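Side-chain contact in putative effector, AYWB SAP54-like protein (PDB 6INR), which is a phytoplasma effector that causes phyllody, the leaf-like conversion of flowers, probably by interacting with plant MADS transcription factors: residues Y35-K40 with D72-Q77. Residues are numbered along the deposited sequence; the frame is centred on the assembly and turned at random.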
ATOM      1  N   TYR A  35      -4.451   2.163  -1.502  1.00 18.65           N
ATOM      2  CA  TYR A  35      -5.934   2.103  -1.543  1.00 17.86           C
ATOM      3  C   TYR A  35      -6.444   0.674  -1.590  1.00 17.34           C
ATOM      4  O   TYR A  35      -7.362   0.325  -0.890  1.00 17.06           O
ATOM      5  CB  TYR A  35      -6.503   2.884  -2.721  1.00 18.08           C
ATOM      6  CG  TYR A  35      -8.028   2.929  -2.710  1.00 17.54           C
ATOM      7  CD1 TYR A  35      -8.774   1.891  -3.238  1.00 17.51           C
ATOM      8  CD2 TYR A  35      -8.711   4.010  -2.180  1.00 17.51           C
ATOM      9  CE1 TYR A  35     -10.158   1.929  -3.235  1.00 16.94           C
ATOM     10  CE2 TYR A  35     -10.099   4.057  -2.182  1.00 17.32           C
ATOM     11  CZ  TYR A  35     -10.817   3.025  -2.721  1.00 16.93           C
ATOM     12  OH  TYR A  35     -12.205   3.071  -2.685  1.00 16.75           O
ATOM     13  N   ASP A  36      -5.811  -0.169  -2.384  1.00 18.14           N
ATOM     14  CA  ASP A  36      -6.280  -1.560  -2.534  1.00 19.57           C
ATOM     15  C   ASP A  36      -5.940  -2.383  -1.336  1.00 19.09           C
ATOM     16  O   ASP A  36      -6.668  -3.311  -0.972  1.00 19.39           O
ATOM     17  CB  ASP A  36      -5.713  -2.250  -3.769  1.00 21.54           C
ATOM     18  CG  ASP A  36      -6.210  -1.621  -5.067  1.00 26.19           C
ATOM     19  OD1 ASP A  36      -7.283  -0.947  -5.073  1.00 27.23           O
ATOM     20  OD2 ASP A  36      -5.495  -1.772  -6.100  1.00 32.35           O
ATOM     21  N   ASN A  37      -4.796  -2.081  -0.743  1.00 18.95           N
ATOM     22  CA  ASN A  37      -4.405  -2.793   0.488  1.00 18.82           C
ATOM     23  C   ASN A  37      -5.361  -2.416   1.637  1.00 18.15           C
ATOM     24  O   ASN A  37      -5.762  -3.250   2.445  1.00 15.82           O
ATOM     25  CB  ASN A  37      -2.965  -2.510   0.872  1.00 18.90           C
ATOM     26  CG  ASN A  37      -1.977  -3.294   0.045  1.00 18.71           C
ATOM     27  OD1 ASN A  37      -2.212  -4.450  -0.318  1.00 18.34           O
ATOM     28  ND2 ASN A  37      -0.836  -2.682  -0.225  1.00 18.45           N
ATOM     29  N   ALA A  38      -5.763  -1.150   1.624  1.00 18.71           N
ATOM     30  CA  ALA A  38      -6.712  -0.610   2.602  1.00 19.62           C
ATOM     31  C   ALA A  38      -8.079  -1.233   2.443  1.00 21.05           C
ATOM     32  O   ALA A  38      -8.801  -1.445   3.413  1.00 24.05           O
ATOM     33  CB  ALA A  38      -6.833   0.889   2.463  1.00 19.72           C
ATOM     34  N   THR A  39      -8.442  -1.472   1.198  1.00 21.80           N
ATOM     35  CA  THR A  39      -9.647  -2.230   0.849  1.00 21.40           C
ATOM     36  C   THR A  39      -9.536  -3.656   1.365  1.00 21.57           C
ATOM     37  O   THR A  39     -10.465  -4.198   1.933  1.00 22.41           O
ATOM     38  CB  THR A  39      -9.838  -2.240  -0.686  1.00 20.98           C
ATOM     39  OG1 THR A  39     -10.300  -0.945  -1.080  1.00 20.11           O
ATOM     40  CG2 THR A  39     -10.821  -3.303  -1.155  1.00 20.02           C
ATOM     41  N   LYS A  40      -8.392  -4.258   1.141  1.00 23.54           N
ATOM     42  CA  LYS A  40      -8.148  -5.640   1.568  1.00 27.01           C
ATOM     43  C   LYS A  40      -8.411  -5.758   3.071  1.00 27.84           C
ATOM     44  O   LYS A  40      -8.920  -6.759   3.551  1.00 26.62           O
ATOM     45  CB  LYS A  40      -6.693  -6.030   1.297  1.00 30.21           C
ATOM     46  CG  LYS A  40      -6.492  -7.305   0.493  1.00 34.36           C
ATOM     47  CD  LYS A  40      -7.202  -8.483   1.129  1.00 37.72           C
ATOM     48  CE  LYS A  40      -6.698  -9.809   0.580  1.00 38.87           C
ATOM     49  NZ  LYS A  40      -7.466 -10.945   1.156  1.00 39.68           N
ATOM     50  N   ASP A  72       2.399   0.347   5.446  1.00 30.36           N
ATOM     51  CA  ASP A  72       3.334   1.146   6.248  1.00 32.31           C
ATOM     52  C   ASP A  72       4.552   1.533   5.460  1.00 29.53           C
ATOM     53  O   ASP A  72       4.961   2.681   5.489  1.00 26.49           O
ATOM     54  CB  ASP A  72       3.781   0.406   7.516  1.00 38.60           C
ATOM     55  CG  ASP A  72       2.875   0.700   8.717  1.00 44.32           C
ATOM     56  OD1 ASP A  72       2.380   1.851   8.823  1.00 48.26           O
ATOM     57  OD2 ASP A  72       2.656  -0.213   9.552  1.00 51.18           O
ATOM     58  N   ASN A  73       5.126   0.549   4.771  1.00 30.73           N
ATOM     59  CA  ASN A  73       6.263   0.772   3.844  1.00 32.34           C
ATOM     60  C   ASN A  73       5.887   1.708   2.734  1.00 28.02           C
ATOM     61  O   ASN A  73       6.635   2.602   2.385  1.00 24.49           O
ATOM     62  CB  ASN A  73       6.760  -0.514   3.200  1.00 38.23           C
ATOM     63  CG  ASN A  73       7.294  -1.474   4.207  1.00 44.97           C
ATOM     64  OD1 ASN A  73       8.444  -1.360   4.632  1.00 55.68           O
ATOM     65  ND2 ASN A  73       6.443  -2.396   4.653  1.00 48.79           N
ATOM     66  N   GLN A  74       4.706   1.473   2.178  1.00 26.04           N
ATOM     67  CA  GLN A  74       4.279   2.204   0.985  1.00 24.52           C
ATOM     68  C   GLN A  74       4.139   3.665   1.302  1.00 25.99           C
ATOM     69  O   GLN A  74       4.503   4.509   0.496  1.00 26.50           O
ATOM     70  CB  GLN A  74       3.000   1.620   0.411  1.00 22.70           C
ATOM     71  CG  GLN A  74       3.254   0.192  -0.012  1.00 20.61           C
ATOM     72  CD  GLN A  74       2.033  -0.544  -0.434  1.00 18.99           C
ATOM     73  OE1 GLN A  74       0.939  -0.259   0.015  1.00 17.00           O
ATOM     74  NE2 GLN A  74       2.219  -1.524  -1.326  1.00 19.86           N
ATOM     75  N   LYS A  75       3.681   3.966   2.504  1.00 29.31           N
ATOM     76  CA  LYS A  75       3.620   5.377   2.928  1.00 32.64           C
ATOM     77  C   LYS A  75       5.020   5.946   3.155  1.00 32.64           C
ATOM     78  O   LYS A  75       5.299   7.112   2.903  1.00 33.18           O
ATOM     79  CB  LYS A  75       2.786   5.546   4.184  1.00 37.28           C
ATOM     80  CG  LYS A  75       1.344   5.104   4.024  1.00 40.57           C
ATOM     81  CD  LYS A  75       0.440   5.818   4.996  1.00 46.34           C
ATOM     82  CE  LYS A  75       0.769   5.487   6.448  1.00 52.71           C
ATOM     83  NZ  LYS A  75      -0.132   6.212   7.396  1.00 56.78           N
ATOM     84  N   GLU A  76       5.912   5.091   3.603  1.00 36.30           N
ATOM     85  CA  GLU A  76       7.352   5.433   3.658  1.00 40.44           C
ATOM     86  C   GLU A  76       7.896   5.806   2.264  1.00 38.24           C
ATOM     87  O   GLU A  76       8.471   6.886   2.057  1.00 39.76           O
ATOM     88  CB  GLU A  76       8.183   4.247   4.194  1.00 48.36           C
ATOM     89  CG  GLU A  76       8.578   4.283   5.662  1.00 54.28           C
ATOM     90  CD  GLU A  76       9.687   3.271   5.974  1.00 63.02           C
ATOM     91  OE1 GLU A  76       9.398   2.048   5.953  1.00 63.86           O
ATOM     92  OE2 GLU A  76      10.851   3.694   6.223  1.00 62.28           O
ATOM     93  N   GLN A  77       7.721   4.886   1.319  1.00 36.30           N
ATOM     94  CA  GLN A  77       8.177   5.077  -0.088  1.00 35.82           C
ATOM     95  C   GLN A  77       7.591   6.315  -0.653  1.00 31.82           C
ATOM     96  O   GLN A  77       8.229   7.064  -1.349  1.00 29.37           O
ATOM     97  CB  GLN A  77       7.693   3.968  -1.006  1.00 38.20           C
ATOM     98  CG  GLN A  77       8.729   2.935  -1.310  1.00 43.82           C
ATOM     99  CD  GLN A  77       8.100   1.607  -1.594  1.00 46.70           C
ATOM    100  OE1 GLN A  77       7.474   1.384  -2.634  1.00 50.81           O
ATOM    101  NE2 GLN A  77       8.269   0.695  -0.659  1.00 67.17           N
TER
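The chain folds as an antiparallel helical hairpin, and Asn-37 and Gln-74 form a polar bridge across its interface near mid-length. Asn-37 lies on helix 16-49 and Gln-74 on helix 55-84. Their CA atoms are 10.0 Å apart, and the two amide side chains span the distance between the backbones. The whole contact is this one pair, and it buries just 66 Å² between the segments.

One hydrogen bond joins the two side chains. Asn-37 ND2 donates to Gln-74 OE1 at 3.0 Å. The bond is bent, with an N-H...O angle of 137°. The acceptor lies almost exactly in the amide plane of Asn-37. Seen from Gln-74, the donor comes in from the side of the C=O and is tilted 23° from the carbonyl plane. Asn-37 ND2 also lies 3.4 Å from Gln-74 NE2, but both are donors and no bond forms there. The side chains cross at about a right angle, yet their amide planes are not far from parallel.

In both residues the bond from CA to CB is directed toward the other helix. In Gln-74 CG stands anti to the carbonyl carbon (chi1 -62°), and the extended chain beyond it carries the amide across to the shorter Asn-37.

Asn-37 is buried, so its bond to OE1 gives a polar partner to an N-H group inside the hairpin. Asn-37 packs on Tyr-67, Leu-70 and Ile-71 of helix 55-84, while Gln-74 rests on Leu-30, Lys-33 and Ile-34 of helix 16-49.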